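Local coordinates for bumblebee peptidoglycan recognition protein SA (Bombus, PDB 5XZ4) that binds bacterial peptidoglycan, with a preference for the Dap type over the Lys type, and probably acts as a sensor in innate immunity, at residues I36-V40 and Y72-I76; R142-Q148 and E168-P173. All coordinates share one frame. Residue numbers count along the deposited sequence, not the author numbering.

Contact 1. Residues I36-V40 and Y72-I76; sequences IHHTV and YSFLI
This buried contact belongs to the mixed-sheet PGRP (type 2 amidase-like) fold. H37 and H38 end strand 31-38 extended; the chain turns at T39 (phi/psi -83/-20) and V40 (71/3). Y72 precedes strand 74-76. Strand 102-107 runs between the two strands, so side chains and two waters make the join, helped by the T39 backbone. CA atoms of H37 and Y72 are 8.7 Å apart, as are those of T39 and L75. Aromatic contact: Y72 and H37 (both chi1 m) form an offset edge-to-face pair, edge of Y72 toward face of H37, centroids 5.7 Å apart, planes at 66°. Apolar contact: T39 CG2 lies 4.1 Å from Y72 CE2 and L75 CD2 (L75 chi1 m, chi2 t). Polar contact: H37 NE2 bonds T95 OG1 and ND1 bonds S154 OG. S154 probably replaces the zinc-binding cysteine of catalytic relatives, consistent with recognition. Water 1 weakly bonds H37 ND1 (2.8 Å), 3.3 Å from Y72 OH. Water 2 donates to T39 O (2.8 Å) and sits 2.7 Å from Y72 OH.

Contact 2. Residues R142-Q148 and E168-P173; sequences RVIGAKQ and EWVPTP
This is an edge contact in which the C-terminal tail, after helix 157-163, lies along strand 141-145, the outermost strand on that side of the sheet. R142-G145 are extended; residues 146-148 turn with helical angles, and Q148 N bonds G145 O (3.0 Å). The tail 168-173 has no regular structure but makes a single beta bridge, V143 with W169, CA atoms 4.5 Å apart. The bonding pattern is parallel: V143 N donates to E168 O (3.0 Å) and V170 N to V143 O (3.1 Å). W169 CA adds a CH contact to V143 O at 3.3 Å.

Q148 (chi1 m, chi2 t) points toward the tail. Its OE1 accepts from W169 NE1 at 2.9 Å and from G145 N at 2.9 Å. Q160 of helix 157-163 also bonds this oxygen. Q148 NE2 donates to V170 O (3.0 Å) and to water 3 (3.0 Å), which donates to P171 O (2.7 Å).

Apolar packing centres on I144, whose CG2 meets V170 CG2 at 3.5 Å and P173 CD at 4.2 Å. V143 CG2 touches E168 CB at 3.6 Å. R142 extends to the chain end, where NH2 forms a salt bridge with P173 OXT (3.2 Å). P173 O bonds Y33 OH, and E168 pairs with K132.

Backbone bonds, one glutamine amide and a terminal charge pair thus fasten the tail at several points. The salt bridge uses the carboxylate of P173 itself, so it depends on the chain ending there.

Overall arrangement
Both contacts draw on one sheet but at different depths. Contact 1 lies near the centre of the chain and is buried. Contact 2, about 15 Å away between centres, is partly buried at the sheet edge. Contact 1 relies on ring packing and waters; contact 2 on direct backbone and side-chain hydrogen bonds plus a surface salt bridge. Their strands, 31-38 and 141-145, are neighbours, and the contacts touch. I36 N is 2.8 Å from I144 O, and I36 O is 3.0 Å from A146 N, both probable hydrogen bonds. H37 CE1 packs 3.2 Å from A146 CB. Between them the contacts tie strand 74-76 and the C-terminal tail to this strand pair.

Contact 1. Residues I36-V40 and Y72-I76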
loop_
_atom_site.group_PDB
_atom_site.type_symbol
_atom_site.label_atom_id
_atom_site.label_comp_id
_atom_site.label_asym_id
_atom_site.label_seq_id
_atom_site.Cartn_x
_atom_site.Cartn_y
_atom_site.Cartn_z
ATOM N N ILE A 36 -2.330 3.168 -5.379
ATOM C CA ILE A 36 -3.349 2.720 -4.425
ATOM C C ILE A 36 -3.997 1.409 -4.880
ATOM O O ILE A 36 -4.436 1.281 -6.049
ATOM C CB ILE A 36 -4.432 3.807 -4.179
ATOM C CG1 ILE A 36 -3.793 5.155 -3.757
ATOM C CG2 ILE A 36 -5.477 3.326 -3.163
ATOM C CD1 ILE A 36 -2.997 5.119 -2.453
ATOM N N HIS A 37 -3.976 0.433 -3.971
ATOM C CA HIS A 37 -4.540 -0.907 -4.222
ATOM C C HIS A 37 -5.561 -1.263 -3.156
ATOM O O HIS A 37 -5.540 -0.674 -2.069
ATOM C CB HIS A 37 -3.435 -1.977 -4.141
ATOM C CG HIS A 37 -2.600 -2.103 -5.375
ATOM N ND1 HIS A 37 -2.942 -2.950 -6.407
ATOM C CD2 HIS A 37 -1.429 -1.525 -5.737
ATOM C CE1 HIS A 37 -2.018 -2.883 -7.352
ATOM N NE2 HIS A 37 -1.097 -2.015 -6.979
ATOM N N HIS A 38 -6.407 -2.257 -3.438
ATOM C CA HIS A 38 -7.072 -3.007 -2.366
ATOM C C HIS A 38 -6.555 -4.426 -2.346
ATOM O O HIS A 38 -6.078 -4.922 -3.367
ATOM C CB HIS A 38 -8.607 -2.907 -2.434
ATOM C CG HIS A 38 -9.265 -3.620 -3.596
ATOM N ND1 HIS A 38 -10.637 -3.743 -3.682
ATOM C CD2 HIS A 38 -8.766 -4.237 -4.698
ATOM C CE1 HIS A 38 -10.954 -4.399 -4.791
ATOM N NE2 HIS A 38 -9.836 -4.694 -5.434
ATOM N N THR A 39 -6.626 -5.091 -1.189
ATOM C CA THR A 39 -6.092 -6.469 -1.093
ATOM C C THR A 39 -7.043 -7.551 -1.571
ATOM O O THR A 39 -6.578 -8.677 -1.842
ATOM C CB THR A 39 -5.678 -6.805 0.338
ATOM O OG1 THR A 39 -6.844 -6.735 1.166
ATOM C CG2 THR A 39 -4.565 -5.828 0.850
ATOM N N VAL A 40 -8.341 -7.216 -1.616
ATOM C CA VAL A 40 -9.460 -8.156 -1.903
ATOM C C VAL A 40 -9.693 -9.130 -0.742
ATOM O O VAL A 40 -10.574 -9.994 -0.818
ATOM C CB VAL A 40 -9.310 -8.916 -3.262
ATOM C CG1 VAL A 40 -10.581 -9.646 -3.692
ATOM C CG2 VAL A 40 -8.958 -7.949 -4.366
ATOM N N TYR A 72 3.230 -5.693 -1.393
ATOM C CA TYR A 72 2.912 -4.263 -1.116
ATOM C C TYR A 72 4.033 -3.572 -0.331
ATOM O O TYR A 72 4.725 -4.200 0.468
ATOM C CB TYR A 72 1.602 -4.126 -0.319
ATOM C CG TYR A 72 0.414 -4.748 -1.040
ATOM C CD1 TYR A 72 -0.155 -4.111 -2.148
ATOM C CD2 TYR A 72 -0.130 -6.011 -0.657
ATOM C CE1 TYR A 72 -1.210 -4.685 -2.851
ATOM C CE2 TYR A 72 -1.199 -6.592 -1.375
ATOM C CZ TYR A 72 -1.748 -5.913 -2.446
ATOM O OH TYR A 72 -2.786 -6.422 -3.197
ATOM N N SER A 73 4.208 -2.253 -0.568
ATOM C CA SER A 73 5.109 -1.413 0.249
ATOM C C SER A 73 4.579 -1.231 1.674
ATOM O O SER A 73 5.339 -1.326 2.648
ATOM C CB SER A 73 5.267 -0.046 -0.434
ATOM O OG SER A 73 5.648 -0.198 -1.790
ATOM N N PHE A 74 3.285 -0.914 1.761
ATOM C CA PHE A 74 2.576 -0.739 3.031
ATOM C C PHE A 74 1.151 -1.258 2.891
ATOM O O PHE A 74 0.600 -1.277 1.779
ATOM C CB PHE A 74 2.480 0.775 3.395
ATOM C CG PHE A 74 3.814 1.446 3.614
ATOM C CD1 PHE A 74 4.424 1.428 4.859
ATOM C CD2 PHE A 74 4.463 2.115 2.576
ATOM C CE1 PHE A 74 5.663 2.031 5.055
ATOM C CE2 PHE A 74 5.701 2.738 2.786
ATOM C CZ PHE A 74 6.299 2.691 4.016
ATOM N N LEU A 75 0.573 -1.637 4.037
ATOM C CA LEU A 75 -0.876 -1.944 4.121
ATOM C C LEU A 75 -1.552 -0.945 5.020
ATOM O O LEU A 75 -0.910 -0.412 5.978
ATOM C CB LEU A 75 -1.164 -3.360 4.654
ATOM C CG LEU A 75 -0.494 -4.534 3.940
ATOM C CD1 LEU A 75 -0.767 -5.820 4.735
ATOM C CD2 LEU A 75 -0.992 -4.678 2.533
ATOM N N ILE A 76 -2.820 -0.666 4.741
ATOM C CA ILE A 76 -3.657 0.154 5.645
ATOM C C ILE A 76 -4.720 -0.764 6.260
ATOM O O ILE A 76 -5.510 -1.371 5.536
ATOM C CB ILE A 76 -4.359 1.345 4.917
ATOM C CG1 ILE A 76 -3.374 2.169 4.058
ATOM C CG2 ILE A 76 -5.146 2.209 5.930
ATOM C CD1 ILE A 76 -2.324 2.911 4.859
HETATM O O HOH W 1 -3.576 -5.694 -6.308
HETATM O O HOH W 2 -3.789 -8.704 -2.232
#

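Contact 2. Residues R142-Q148 and E168-P173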
loop_
_atom_site.group_PDB
_atom_site.type_symbol
_atom_site.label_atom_id
_atom_site.label_comp_id
_atom_site.label_asym_id
_atom_site.label_seq_id
_atom_site.Cartn_x
_atom_site.Cartn_y
_atom_site.Cartn_z
ATOM N N ARG A 142 2.688 11.863 -7.614
ATOM C CA ARG A 142 1.482 11.527 -8.367
ATOM C C ARG A 142 0.837 10.284 -7.750
ATOM O O ARG A 142 1.454 9.213 -7.743
ATOM C CB ARG A 142 1.820 11.291 -9.839
ATOM C CG ARG A 142 2.240 12.580 -10.555
ATOM C CD ARG A 142 2.880 12.292 -11.896
ATOM N NE ARG A 142 3.482 13.482 -12.501
ATOM C CZ ARG A 142 4.141 13.494 -13.657
ATOM N NH1 ARG A 142 4.655 14.634 -14.104
ATOM N NH2 ARG A 142 4.292 12.380 -14.377
ATOM N N VAL A 143 -0.373 10.436 -7.224
ATOM C CA VAL A 143 -1.104 9.308 -6.623
ATOM C C VAL A 143 -2.066 8.791 -7.692
ATOM O O VAL A 143 -2.820 9.570 -8.287
ATOM C CB VAL A 143 -1.873 9.737 -5.354
ATOM C CG1 VAL A 143 -2.748 8.592 -4.846
ATOM C CG2 VAL A 143 -0.911 10.195 -4.270
ATOM N N ILE A 144 -2.030 7.479 -7.935
ATOM C CA ILE A 144 -2.929 6.849 -8.933
ATOM C C ILE A 144 -3.486 5.541 -8.394
ATOM O O ILE A 144 -2.830 4.883 -7.574
ATOM C CB ILE A 144 -2.247 6.635 -10.306
ATOM C CG1 ILE A 144 -0.974 5.816 -10.192
ATOM C CG2 ILE A 144 -1.963 7.971 -10.996
ATOM C CD1 ILE A 144 -0.387 5.379 -11.520
ATOM N N GLY A 145 -4.692 5.166 -8.841
ATOM C CA GLY A 145 -5.220 3.816 -8.540
ATOM C C GLY A 145 -4.569 2.820 -9.477
ATOM O O GLY A 145 -4.282 3.159 -10.637
ATOM N N ALA A 146 -4.371 1.585 -9.007
ATOM C CA ALA A 146 -3.760 0.546 -9.865
ATOM C C ALA A 146 -4.433 0.368 -11.239
ATOM O O ALA A 146 -3.739 0.227 -12.266
ATOM C CB ALA A 146 -3.724 -0.788 -9.125
ATOM N N LYS A 147 -5.767 0.434 -11.247
ATOM C CA LYS A 147 -6.549 0.227 -12.472
ATOM C C LYS A 147 -6.242 1.251 -13.576
ATOM O O LYS A 147 -6.561 1.000 -14.720
ATOM C CB LYS A 147 -8.063 0.227 -12.179
ATOM C CG LYS A 147 -8.637 1.521 -11.597
ATOM C CD LYS A 147 -10.106 1.386 -11.198
ATOM C CE LYS A 147 -11.001 1.117 -12.393
ATOM N NZ LYS A 147 -12.400 0.757 -12.036
ATOM N N GLN A 148 -5.641 2.391 -13.226
ATOM C CA GLN A 148 -5.300 3.432 -14.213
ATOM C C GLN A 148 -4.103 3.045 -15.069
ATOM O O GLN A 148 -3.946 3.582 -16.174
ATOM C CB GLN A 148 -4.998 4.748 -13.496
ATOM C CG GLN A 148 -6.205 5.346 -12.823
ATOM C CD GLN A 148 -5.881 6.643 -12.110
ATOM O OE1 GLN A 148 -5.958 6.733 -10.890
ATOM N NE2 GLN A 148 -5.540 7.677 -12.890
ATOM N N GLU A 168 -3.227 15.275 -4.695
ATOM C CA GLU A 168 -2.127 14.512 -5.291
ATOM C C GLU A 168 -2.597 13.518 -6.347
ATOM O O GLU A 168 -1.783 13.035 -7.136
ATOM C CB GLU A 168 -1.301 13.780 -4.218
ATOM C CG GLU A 168 -0.698 14.701 -3.157
ATOM C CD GLU A 168 -1.585 14.909 -1.942
ATOM O OE1 GLU A 168 -2.792 14.632 -1.966
ATOM O OE2 GLU A 168 -1.074 15.393 -0.911
ATOM N N TRP A 169 -3.888 13.179 -6.332
ATOM C CA TRP A 169 -4.428 12.235 -7.344
ATOM C C TRP A 169 -4.366 12.856 -8.742
ATOM O O TRP A 169 -4.713 14.024 -8.903
ATOM C CB TRP A 169 -5.865 11.814 -7.004
ATOM C CG TRP A 169 -6.418 10.880 -8.061
ATOM C CD1 TRP A 169 -6.096 9.553 -8.237
ATOM C CD2 TRP A 169 -7.282 11.239 -9.149
ATOM N NE1 TRP A 169 -6.746 9.067 -9.355
ATOM C CE2 TRP A 169 -7.482 10.073 -9.926
ATOM C CE3 TRP A 169 -7.943 12.424 -9.515
ATOM C CZ2 TRP A 169 -8.302 10.053 -11.068
ATOM C CZ3 TRP A 169 -8.761 12.409 -10.665
ATOM C CH2 TRP A 169 -8.941 11.225 -11.417
ATOM N N VAL A 170 -3.933 12.079 -9.732
ATOM C CA VAL A 170 -3.870 12.540 -11.128
ATOM C C VAL A 170 -4.712 11.641 -12.049
ATOM O O VAL A 170 -4.687 10.415 -11.932
ATOM C CB VAL A 170 -2.415 12.693 -11.639
ATOM C CG1 VAL A 170 -1.668 13.767 -10.845
ATOM C CG2 VAL A 170 -1.644 11.390 -11.642
ATOM N N PRO A 171 -5.469 12.250 -12.964
ATOM C CA PRO A 171 -6.255 11.465 -13.923
ATOM C C PRO A 171 -5.424 10.704 -14.964
ATOM O O PRO A 171 -5.907 9.692 -15.497
ATOM C CB PRO A 171 -7.146 12.520 -14.590
ATOM C CG PRO A 171 -6.451 13.817 -14.373
ATOM C CD PRO A 171 -5.742 13.699 -13.062
ATOM N N THR A 172 -4.207 11.172 -15.258
ATOM C CA THR A 172 -3.210 10.343 -16.011
ATOM C C THR A 172 -1.799 10.405 -15.375
ATOM O O THR A 172 -1.289 11.499 -15.119
ATOM C CB THR A 172 -3.119 10.627 -17.551
ATOM O OG1 THR A 172 -2.846 12.012 -17.794
ATOM C CG2 THR A 172 -4.377 10.188 -18.310
ATOM N N PRO A 173 -1.194 9.223 -15.092
ATOM C CA PRO A 173 0.169 8.881 -14.669
ATOM C C PRO A 173 1.336 9.826 -14.998
ATOM O O PRO A 173 2.302 9.445 -15.660
ATOM C CB PRO A 173 0.389 7.529 -15.369
ATOM C CG PRO A 173 -0.980 7.054 -15.777
ATOM C CD PRO A 173 -1.973 7.979 -15.155
ATOM O OXT PRO A 173 1.409 10.965 -14.561
HETATM O O HOH W 3 -5.667 6.985 -15.818
#